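Local coordinates for protein Phi class glutathione transferase GSTF1 (Populus tremula x Populus tremuloides, PDB 4RI6) that probably conjugates glutathione to electrophilic substrates such as organic halides, as expected of a Phi class glutathione transferase, at residues R18-T22 with F164-S168; R70-R74 with D100-D106; D145-L151 with R189-W195. All coordinates share one frame. Where two conformers were deposited one is given. Residue numbers count along the deposited sequence, not the author numbering.

Contact 1: residues R18-T22 with F164-S168; sequences RVLAT and FADLS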
loop_
_atom_site.group_PDB
_atom_site.type_symbol
_atom_site.label_atom_id
_atom_site.label_comp_id
_atom_site.label_asym_id
_atom_site.label_seq_id
_atom_site.Cartn_x
_atom_site.Cartn_y
_atom_site.Cartn_z
ATOM N N ARG A 18 -0.601 -11.623 -8.463
ATOM C CA ARG A 18 -0.327 -10.247 -8.841
ATOM C C ARG A 18 1.029 -10.154 -9.528
ATOM O O ARG A 18 1.170 -9.525 -10.572
ATOM C CB ARG A 18 -0.378 -9.340 -7.611
ATOM C CG ARG A 18 -0.064 -7.887 -7.900
ATOM C CD ARG A 18 -0.139 -6.999 -6.645
ATOM N NE ARG A 18 -1.519 -6.962 -6.207
ATOM C CZ ARG A 18 -2.035 -7.643 -5.196
ATOM N NH1 ARG A 18 -1.279 -8.407 -4.412
ATOM N NH2 ARG A 18 -3.331 -7.551 -4.975
ATOM N N VAL A 19 2.030 -10.804 -8.958
ATOM C CA VAL A 19 3.354 -10.751 -9.553
ATOM C C VAL A 19 3.403 -11.503 -10.890
ATOM O O VAL A 19 3.999 -11.022 -11.860
ATOM C CB VAL A 19 4.414 -11.305 -8.571
ATOM C CG1 VAL A 19 5.763 -11.459 -9.240
ATOM C CG2 VAL A 19 4.536 -10.392 -7.375
ATOM N N LEU A 20 2.778 -12.677 -10.944
ATOM C CA LEU A 20 2.792 -13.477 -12.158
ATOM C C LEU A 20 2.149 -12.742 -13.311
ATOM O O LEU A 20 2.660 -12.758 -14.430
ATOM C CB LEU A 20 2.081 -14.818 -11.944
ATOM C CG LEU A 20 2.746 -15.787 -10.972
ATOM C CD1 LEU A 20 1.932 -17.054 -10.846
ATOM C CD2 LEU A 20 4.145 -16.142 -11.445
ATOM N N ALA A 21 1.016 -12.102 -13.050
ATOM C CA ALA A 21 0.325 -11.380 -14.095
ATOM C C ALA A 21 1.210 -10.252 -14.617
ATOM O O ALA A 21 1.238 -9.989 -15.826
ATOM C CB ALA A 21 -0.997 -10.839 -13.584
ATOM N N THR A 22 1.929 -9.592 -13.712
ATOM C CA THR A 22 2.833 -8.520 -14.099
ATOM C C THR A 22 3.988 -9.023 -14.952
ATOM O O THR A 22 4.293 -8.436 -15.987
ATOM C CB THR A 22 3.366 -7.797 -12.849
ATOM O OG1 THR A 22 2.248 -7.268 -12.126
ATOM C CG2 THR A 22 4.334 -6.670 -13.222
ATOM N N PHE A 164 -1.393 -1.139 -14.156
ATOM C CA PHE A 164 -1.156 -1.918 -12.960
ATOM C C PHE A 164 -2.249 -1.705 -11.912
ATOM O O PHE A 164 -2.531 -2.595 -11.107
ATOM C CB PHE A 164 0.224 -1.592 -12.356
ATOM C CG PHE A 164 0.565 -2.482 -11.216
ATOM C CD1 PHE A 164 0.875 -3.806 -11.448
ATOM C CD2 PHE A 164 0.481 -2.042 -9.907
ATOM C CE1 PHE A 164 1.120 -4.657 -10.425
ATOM C CE2 PHE A 164 0.746 -2.901 -8.871
ATOM C CZ PHE A 164 1.070 -4.208 -9.134
ATOM N N ALA A 165 -2.875 -0.532 -11.906
ATOM C CA ALA A 165 -3.968 -0.304 -10.966
ATOM C C ALA A 165 -5.070 -1.325 -11.176
ATOM O O ALA A 165 -5.575 -1.899 -10.215
ATOM C CB ALA A 165 -4.511 1.089 -11.089
ATOM N N ASP A 166 -5.452 -1.558 -12.427
ATOM C CA ASP A 166 -6.480 -2.565 -12.711
ATOM C C ASP A 166 -5.971 -3.962 -12.384
ATOM O O ASP A 166 -6.662 -4.755 -11.734
ATOM C CB ASP A 166 -6.916 -2.485 -14.165
ATOM C CG ASP A 166 -7.267 -1.079 -14.573
ATOM O OD1 ASP A 166 -8.339 -0.579 -14.164
ATOM O OD2 ASP A 166 -6.466 -0.482 -15.311
ATOM N N LEU A 167 -4.743 -4.242 -12.815
ATOM C CA LEU A 167 -4.125 -5.543 -12.609
ATOM C C LEU A 167 -4.157 -5.923 -11.142
ATOM O O LEU A 167 -4.506 -7.051 -10.794
ATOM C CB LEU A 167 -2.693 -5.548 -13.156
ATOM C CG LEU A 167 -1.941 -6.874 -13.179
ATOM C CD1 LEU A 167 -0.803 -6.805 -14.188
ATOM C CD2 LEU A 167 -1.405 -7.253 -11.787
ATOM N N SER A 168 -3.873 -4.959 -10.276
ATOM C CA SER A 168 -3.733 -5.260 -8.872
ATOM C C SER A 168 -5.058 -5.702 -8.220
ATOM O O SER A 168 -5.026 -6.355 -7.159
ATOM C CB SER A 168 -3.137 -4.029 -8.156
ATOM O OG SER A 168 -2.552 -4.368 -6.923
#
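Both segments are helical and run roughly antiparallel. The angle between their N-to-C directions is 139°, and the axes approach to 10.3 Å. The backbones come nearest at Arg18 and Ser168, whose CA atoms are 6.0 Å apart. The spacing leaves room for side chains between the helices, and 275 Å² is buried. Arg18 is extended through chi1 and chi2, both t, so its guanidinium reaches both the hydroxyl and the carbonyl of Ser168. Arg18 NE donates to Ser168 OG at 2.9 Å, and Arg18 NH2 donates to Ser168 O at 3.0 Å. Ser168 OG also hydrogen-bonds Asp106, and Arg18 NH1 bonds Ser69 OG. Away from this polar end the contact is mostly apolar. Leu167 points toward helix 18-22. Leu167 CD2 lies 4.0 Å from Ala21 CB and 3.6 Å from Arg18 O. The Phe164 ring turns its edge to Thr22, with Phe164 CE1 3.3 Å from Thr22 OG1. Thr22 OG1 donates to Arg18 O at 2.9 Å within its own helix. The contact joins the thioredoxin-like N-terminal domain to the all-helical C-terminal domain of the glutathione transferase fold. Ser69 is a glutathione-binding residue, so the Arg18 end of the interface borders the glutathione site. Helix 69-79 packs Ile72 on Val19 and Cys73 on Thr22 and Phe164, helix 93-122 covers Phe164 and Ala165, and helix 203-214 covers Leu20 and Ala21.

Contact 2: residues R70-R74 with D100-D106; sequences RAICR and DQWVETD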
loop_
_atom_site.group_PDB
_atom_site.type_symbol
_atom_site.label_atom_id
_atom_site.label_comp_id
_atom_site.label_asym_id
_atom_site.label_seq_id
_atom_site.Cartn_x
_atom_site.Cartn_y
_atom_site.Cartn_z
ATOM N N ARG A 70 3.471 -5.598 -4.476
ATOM C CA ARG A 70 3.383 -4.371 -5.247
ATOM C C ARG A 70 4.763 -3.736 -5.445
ATOM O O ARG A 70 4.993 -3.107 -6.466
ATOM C CB ARG A 70 2.403 -3.395 -4.602
ATOM C CG ARG A 70 0.980 -3.896 -4.639
ATOM C CD ARG A 70 0.057 -3.109 -3.738
ATOM N NE ARG A 70 -1.261 -3.758 -3.608
ATOM C CZ ARG A 70 -1.529 -4.761 -2.776
ATOM N NH1 ARG A 70 -0.593 -5.255 -1.965
ATOM N NH2 ARG A 70 -2.748 -5.264 -2.730
ATOM N N ALA A 71 5.679 -3.923 -4.489
ATOM C CA ALA A 71 7.061 -3.453 -4.636
ATOM C C ALA A 71 7.785 -4.256 -5.705
ATOM O O ALA A 71 8.484 -3.714 -6.559
ATOM C CB ALA A 71 7.823 -3.540 -3.292
ATOM N N ILE A 72 7.585 -5.561 -5.670
ATOM C CA ILE A 72 8.145 -6.427 -6.699
ATOM C C ILE A 72 7.657 -5.983 -8.089
ATOM O O ILE A 72 8.435 -5.906 -9.038
ATOM C CB ILE A 72 7.768 -7.900 -6.436
ATOM C CG1 ILE A 72 8.450 -8.379 -5.148
ATOM C CG2 ILE A 72 8.181 -8.792 -7.614
ATOM C CD1 ILE A 72 7.955 -9.689 -4.624
ATOM N N CYS A 73 6.372 -5.665 -8.196
ATOM C CA CYS A 73 5.807 -5.323 -9.493
ATOM C C CYS A 73 6.317 -3.975 -9.974
ATOM O O CYS A 73 6.573 -3.803 -11.159
ATOM C CB CYS A 73 4.283 -5.328 -9.428
ATOM S SG CYS A 73 3.579 -6.988 -9.258
ATOM N N ARG A 74 6.492 -3.016 -9.065
ATOM C CA ARG A 74 7.036 -1.738 -9.492
ATOM C C ARG A 74 8.471 -1.908 -9.992
ATOM O O ARG A 74 8.877 -1.281 -10.956
ATOM C CB ARG A 74 6.975 -0.696 -8.365
ATOM C CG ARG A 74 5.641 0.014 -8.330
ATOM C CD ARG A 74 5.605 1.221 -7.415
ATOM N NE ARG A 74 5.628 0.814 -6.039
ATOM C CZ ARG A 74 4.558 0.623 -5.267
ATOM N NH1 ARG A 74 3.327 0.830 -5.684
ATOM N NH2 ARG A 74 4.732 0.237 -4.035
ATOM N N ASP A 100 -0.596 5.232 -10.006
ATOM C CA ASP A 100 -0.174 4.841 -8.668
ATOM C C ASP A 100 -1.217 5.175 -7.595
ATOM O O ASP A 100 -1.378 4.416 -6.628
ATOM C CB ASP A 100 1.153 5.518 -8.344
ATOM C CG ASP A 100 1.881 4.878 -7.178
ATOM O OD1 ASP A 100 1.944 3.642 -7.089
ATOM O OD2 ASP A 100 2.420 5.633 -6.345
ATOM N N GLN A 101 -1.949 6.278 -7.739
ATOM C CA GLN A 101 -2.953 6.594 -6.720
ATOM C C GLN A 101 -4.032 5.500 -6.667
ATOM O O GLN A 101 -4.566 5.228 -5.602
ATOM C CB GLN A 101 -3.585 7.973 -6.959
ATOM C CG GLN A 101 -4.449 8.038 -8.188
ATOM C CD GLN A 101 -4.796 9.455 -8.606
ATOM O OE1 GLN A 101 -5.001 10.343 -7.769
ATOM N NE2 GLN A 101 -4.846 9.677 -9.914
ATOM N N TRP A 102 -4.324 4.856 -7.799
ATOM C CA TRP A 102 -5.327 3.781 -7.840
ATOM C C TRP A 102 -4.697 2.465 -7.386
ATOM O O TRP A 102 -5.386 1.603 -6.855
ATOM C CB TRP A 102 -5.957 3.672 -9.239
ATOM C CG TRP A 102 -6.790 4.869 -9.525
ATOM C CD1 TRP A 102 -6.442 5.956 -10.274
ATOM C CD2 TRP A 102 -8.097 5.140 -9.012
ATOM N NE1 TRP A 102 -7.449 6.876 -10.255
ATOM C CE2 TRP A 102 -8.472 6.405 -9.483
ATOM C CE3 TRP A 102 -8.985 4.431 -8.204
ATOM C CZ2 TRP A 102 -9.689 6.964 -9.184
ATOM C CZ3 TRP A 102 -10.179 4.994 -7.894
ATOM C CH2 TRP A 102 -10.535 6.239 -8.389
ATOM N N VAL A 103 -3.383 2.323 -7.540
ATOM C CA VAL A 103 -2.684 1.185 -6.935
ATOM C C VAL A 103 -2.736 1.302 -5.399
ATOM O O VAL A 103 -2.977 0.319 -4.691
ATOM C CB VAL A 103 -1.233 1.089 -7.415
ATOM C CG1 VAL A 103 -0.515 -0.085 -6.734
ATOM C CG2 VAL A 103 -1.183 0.932 -8.935
ATOM N N GLU A 104 -2.552 2.515 -4.879
ATOM C CA GLU A 104 -2.658 2.723 -3.430
ATOM C C GLU A 104 -4.096 2.483 -2.971
ATOM O O GLU A 104 -4.335 2.019 -1.856
ATOM C CB GLU A 104 -2.192 4.135 -3.053
ATOM C CG GLU A 104 -0.714 4.308 -3.101
ATOM C CD GLU A 104 -0.025 3.445 -2.063
ATOM O OE1 GLU A 104 -0.506 3.396 -0.921
ATOM O OE2 GLU A 104 0.988 2.801 -2.387
ATOM N N THR A 105 -5.068 2.838 -3.805
ATOM C CA THR A 105 -6.457 2.551 -3.482
ATOM C C THR A 105 -6.687 1.041 -3.377
ATOM O O THR A 105 -7.397 0.592 -2.482
ATOM C CB THR A 105 -7.392 3.233 -4.512
ATOM O OG1 THR A 105 -7.238 4.650 -4.359
ATOM C CG2 THR A 105 -8.850 2.873 -4.287
ATOM N N ASP A 106 -6.074 0.251 -4.245
ATOM C CA ASP A 106 -6.088 -1.187 -4.032
ATOM C C ASP A 106 -5.482 -1.536 -2.667
ATOM O O ASP A 106 -6.096 -2.218 -1.858
ATOM C CB ASP A 106 -5.334 -1.937 -5.135
ATOM C CG ASP A 106 -5.145 -3.396 -4.797
ATOM O OD1 ASP A 106 -6.159 -4.047 -4.485
ATOM O OD2 ASP A 106 -3.999 -3.892 -4.811
HETATM O O HOH W 1 1.122 0.248 -3.480
#
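Arg70 stretches along Val103, with Arg70 CD 4.3 Å from Val103 CG1, and ends on Asp106. The carboxylate lies at the edge of the guanidinium. Asp106 OD2 accepts from Arg70 NE at 3.0 Å and from Arg70 NH2 at 2.8 Å, forming a salt bridge. Asp106 OD2 also takes a hydrogen bond from Ser168. One turn on, Arg74 NH1 pairs with Asp100 OD1 in a looser salt bridge of 3.4 Å; Tyr89 OH bonds both groups. A water links Arg74 NH1, at 3.2 Å, to Glu104 OE2, at 2.8 Å. Arg74 also forms salt bridges with Asp100 and Glu104 of the second subunit, and the same pairs recur in reverse. The helices are nearly antiparallel at 158°, but their axes stay 12.7 Å apart, a gap bridged by the long arginines. Arg70 also touches bound glutathione. Helices 69-79 and 93-122 thus meet at the dimer interface beside the glutathione site, an arrangement characteristic of the cytosolic glutathione transferase fold.

Contact 3: residues D145-L151 with R189-W195; sequences DIYEQKL and RKNVNRW
Segment 145-151 lies at the C-terminal end of helix 130-150. Segment 189-195 is Arg189 followed by the first turns of helix 190-200. The two helix axes cross at 78° and approach to 8.0 Å. Glu148 and Val192 are nearest, with CA atoms 5.4 Å apart. Arg189, at the N-cap position, has phi/psi of -109/113. With chi1 m and chi2 and chi3 t, Arg189 NE and Arg189 NH2 each donate to Asp145 OD1 at 2.9 Å, forming a salt bridge. Lys190 NZ reaches Glu148 OE2 through a water, 2.7 Å from NZ and 2.6 Å from OE2. A second water lies 3.0 Å from Lys190 N and 3.2 Å from Glu148 OE2. Asn191 N donates to Glu148 OE2 at 2.8 Å, and Asn191 ND2 to Glu148 O at 2.9 Å. Val192 N donates to Glu148 OE1 at 2.8 Å. The Glu148 carboxylate, with chi1 t and chi2 p, thus accepts the Asn191 and Val192 amides in the first turn of helix 190-200, from another helix of the C-terminal glutathione transferase domain. Val192 CG2 also packs 4.0 Å from Tyr147 CB and 4.2 Å from Leu151 CD1. Arg194 NH1 and NH2 donate to Leu151 O at 3.0 and 2.9 Å. Trp195 takes Leu151 CD1 over one face in a CH-pi contact, 4.0 Å from the five-membered ring centroid. Trp195 NE1 bonds Asp166, and Tyr147 OH bonds His169.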
loop_
_atom_site.group_PDB
_atom_site.type_symbol
_atom_site.label_atom_id
_atom_site.label_comp_id
_atom_site.label_asym_id
_atom_site.label_seq_id
_atom_site.Cartn_x
_atom_site.Cartn_y
_atom_site.Cartn_z
ATOM N N ASP A 145 -19.123 1.284 -5.171
ATOM C CA ASP A 145 -20.022 2.374 -5.588
ATOM C C ASP A 145 -19.205 3.562 -6.113
ATOM O O ASP A 145 -19.632 4.267 -7.034
ATOM C CB ASP A 145 -20.929 2.835 -4.442
ATOM C CG ASP A 145 -22.036 1.849 -4.093
ATOM O OD1 ASP A 145 -22.445 1.041 -4.963
ATOM O OD2 ASP A 145 -22.527 1.931 -2.926
ATOM N N ILE A 146 -18.042 3.797 -5.512
ATOM C CA ILE A 146 -17.151 4.845 -5.973
ATOM C C ILE A 146 -16.514 4.458 -7.302
ATOM O O ILE A 146 -16.435 5.276 -8.227
ATOM C CB ILE A 146 -16.080 5.154 -4.925
ATOM C CG1 ILE A 146 -16.765 5.690 -3.677
ATOM C CG2 ILE A 146 -15.062 6.142 -5.480
ATOM C CD1 ILE A 146 -15.906 5.761 -2.487
ATOM N N TYR A 147 -16.114 3.196 -7.430
ATOM C CA TYR A 147 -15.581 2.711 -8.694
ATOM C C TYR A 147 -16.630 2.795 -9.788
ATOM O O TYR A 147 -16.306 3.086 -10.920
ATOM C CB TYR A 147 -15.095 1.268 -8.589
ATOM C CG TYR A 147 -13.811 1.020 -7.828
ATOM C CD1 TYR A 147 -13.244 1.982 -6.999
ATOM C CD2 TYR A 147 -13.152 -0.196 -7.966
ATOM C CE1 TYR A 147 -12.065 1.709 -6.313
ATOM C CE2 TYR A 147 -11.994 -0.459 -7.299
ATOM C CZ TYR A 147 -11.453 0.496 -6.478
ATOM O OH TYR A 147 -10.286 0.198 -5.823
ATOM N N GLU A 148 -17.881 2.506 -9.449
ATOM C CA GLU A 148 -18.956 2.554 -10.440
ATOM C C GLU A 148 -19.040 3.945 -11.068
ATOM O O GLU A 148 -19.222 4.084 -12.265
ATOM C CB GLU A 148 -20.287 2.167 -9.803
ATOM C CG GLU A 148 -21.486 2.218 -10.769
ATOM C CD GLU A 148 -21.401 1.185 -11.883
ATOM O OE1 GLU A 148 -20.546 0.279 -11.780
ATOM O OE2 GLU A 148 -22.196 1.284 -12.853
ATOM N N GLN A 149 -18.885 4.977 -10.241
ATOM C CA GLN A 149 -18.924 6.346 -10.729
ATOM C C GLN A 149 -17.684 6.653 -11.592
ATOM O O GLN A 149 -17.797 7.169 -12.704
ATOM C CB GLN A 149 -19.065 7.322 -9.536
ATOM C CG GLN A 149 -20.425 7.171 -8.795
ATOM C CD GLN A 149 -20.504 7.807 -7.387
ATOM O OE1 GLN A 149 -19.637 7.605 -6.532
ATOM N NE2 GLN A 149 -21.590 8.543 -7.139
ATOM N N LYS A 150 -16.511 6.289 -11.094
ATOM C CA LYS A 150 -15.256 6.492 -11.804
ATOM C C LYS A 150 -15.253 5.812 -13.166
ATOM O O LYS A 150 -14.819 6.390 -14.178
ATOM C CB LYS A 150 -14.099 5.958 -10.952
ATOM C CG LYS A 150 -12.699 6.142 -11.555
ATOM C CD LYS A 150 -12.306 7.626 -11.564
ATOM C CE LYS A 150 -10.907 7.905 -12.158
ATOM N NZ LYS A 150 -10.846 7.683 -13.612
ATOM N N LEU A 151 -15.738 4.576 -13.189
ATOM C CA LEU A 151 -15.698 3.764 -14.405
ATOM C C LEU A 151 -16.821 4.146 -15.397
ATOM O O LEU A 151 -16.877 3.642 -16.509
ATOM C CB LEU A 151 -15.740 2.279 -14.038
ATOM C CG LEU A 151 -14.456 1.827 -13.326
ATOM C CD1 LEU A 151 -14.667 0.517 -12.642
ATOM C CD2 LEU A 151 -13.286 1.749 -14.283
ATOM N N ARG A 189 -23.204 -4.051 -10.637
ATOM C CA ARG A 189 -22.815 -2.668 -10.906
ATOM C C ARG A 189 -22.352 -2.603 -12.361
ATOM O O ARG A 189 -21.352 -3.201 -12.722
ATOM C CB ARG A 189 -21.704 -2.244 -9.937
ATOM C CG ARG A 189 -22.202 -2.024 -8.522
ATOM C CD ARG A 189 -21.059 -1.809 -7.509
ATOM N NE ARG A 189 -21.641 -1.431 -6.231
ATOM C CZ ARG A 189 -22.180 -2.277 -5.362
ATOM N NH1 ARG A 189 -22.108 -3.588 -5.547
ATOM N NH2 ARG A 189 -22.809 -1.806 -4.310
ATOM N N LYS A 190 -23.088 -1.903 -13.211
ATOM C CA LYS A 190 -22.878 -2.061 -14.645
ATOM C C LYS A 190 -21.493 -1.621 -15.122
ATOM O O LYS A 190 -20.868 -2.335 -15.894
ATOM C CB LYS A 190 -23.982 -1.336 -15.446
ATOM C CG LYS A 190 -23.892 0.176 -15.554
ATOM C CD LYS A 190 -24.879 0.699 -16.597
ATOM C CE LYS A 190 -24.768 2.208 -16.757
ATOM N NZ LYS A 190 -25.337 2.913 -15.583
ATOM N N ASN A 191 -20.987 -0.482 -14.673
ATOM C CA ASN A 191 -19.656 -0.067 -15.122
ATOM C C ASN A 191 -18.556 -0.950 -14.525
ATOM O O ASN A 191 -17.597 -1.280 -15.203
ATOM C CB ASN A 191 -19.388 1.398 -14.782
ATOM C CG ASN A 191 -20.364 2.344 -15.432
ATOM O OD1 ASN A 191 -20.898 2.076 -16.515
ATOM N ND2 ASN A 191 -20.606 3.459 -14.770
ATOM N N VAL A 192 -18.691 -1.305 -13.250
ATOM C CA VAL A 192 -17.746 -2.215 -12.598
ATOM C C VAL A 192 -17.758 -3.556 -13.309
ATOM O O VAL A 192 -16.719 -4.157 -13.528
ATOM C CB VAL A 192 -18.085 -2.376 -11.094
ATOM C CG1 VAL A 192 -17.296 -3.514 -10.447
ATOM C CG2 VAL A 192 -17.779 -1.081 -10.393
ATOM N N ASN A 193 -18.939 -4.016 -13.693
ATOM C CA ASN A 193 -19.032 -5.287 -14.378
ATOM C C ASN A 193 -18.352 -5.248 -15.745
ATOM O O ASN A 193 -17.683 -6.188 -16.136
ATOM C CB ASN A 193 -20.498 -5.714 -14.515
ATOM C CG ASN A 193 -20.634 -7.042 -15.202
ATOM O OD1 ASN A 193 -20.331 -8.090 -14.636
ATOM N ND2 ASN A 193 -21.092 -7.001 -16.435
ATOM N N ARG A 194 -18.496 -4.140 -16.456
ATOM C CA ARG A 194 -17.835 -3.963 -17.751
ATOM C C ARG A 194 -16.320 -4.038 -17.586
ATOM O O ARG A 194 -15.615 -4.782 -18.295
ATOM C CB ARG A 194 -18.217 -2.622 -18.364
ATOM C CG ARG A 194 -17.559 -2.346 -19.694
ATOM C CD ARG A 194 -17.452 -0.879 -19.953
ATOM N NE ARG A 194 -16.416 -0.263 -19.117
ATOM C CZ ARG A 194 -16.574 0.835 -18.398
ATOM N NH1 ARG A 194 -17.755 1.445 -18.327
ATOM N NH2 ARG A 194 -15.547 1.310 -17.715
ATOM N N TRP A 195 -15.834 -3.235 -16.652
ATOM C CA TRP A 195 -14.429 -3.194 -16.313
ATOM C C TRP A 195 -13.927 -4.580 -15.917
ATOM O O TRP A 195 -12.912 -5.034 -16.433
ATOM C CB TRP A 195 -14.241 -2.199 -15.180
ATOM C CG TRP A 195 -12.943 -2.209 -14.441
ATOM C CD1 TRP A 195 -11.750 -1.704 -14.862
ATOM C CD2 TRP A 195 -12.735 -2.660 -13.098
ATOM N NE1 TRP A 195 -10.807 -1.830 -13.868
ATOM C CE2 TRP A 195 -11.384 -2.415 -12.776
ATOM C CE3 TRP A 195 -13.558 -3.255 -12.143
ATOM C CZ2 TRP A 195 -10.834 -2.732 -11.520
ATOM C CZ3 TRP A 195 -13.009 -3.583 -10.898
ATOM C CH2 TRP A 195 -11.659 -3.309 -10.602
HETATM O O HOH W 2 -23.911 3.141 -13.296
HETATM O O HOH W 3 -24.962 0.009 -11.964
#

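Overall arrangement
Contacts 1 and 2 are neighbours, with centres 9 Å apart, and contact 2 is nested within the loop closed by contact 1. Asp106 OD2 lies 2.6 Å from Ser168 OG, so one carboxylate serves both. Arg18 NH2 and Arg70 NH2 sit 3.3 Å apart beside it. Both arginine side chains come within about 4 Å of a bound glutathione. Cys73 of contact 2 packs against contact 1, with Cys73 SG 3.2 Å from Thr22 OG1. Contact 3 lies farther out, its centre 19 Å from contact 1 and 20 Å from contact 2. It meets contact 1 where Trp195 NE1 is 2.8 Å from Asp166 OD1, and contact 2 where Trp102 CZ2 is 3.3 Å from Lys150 CE.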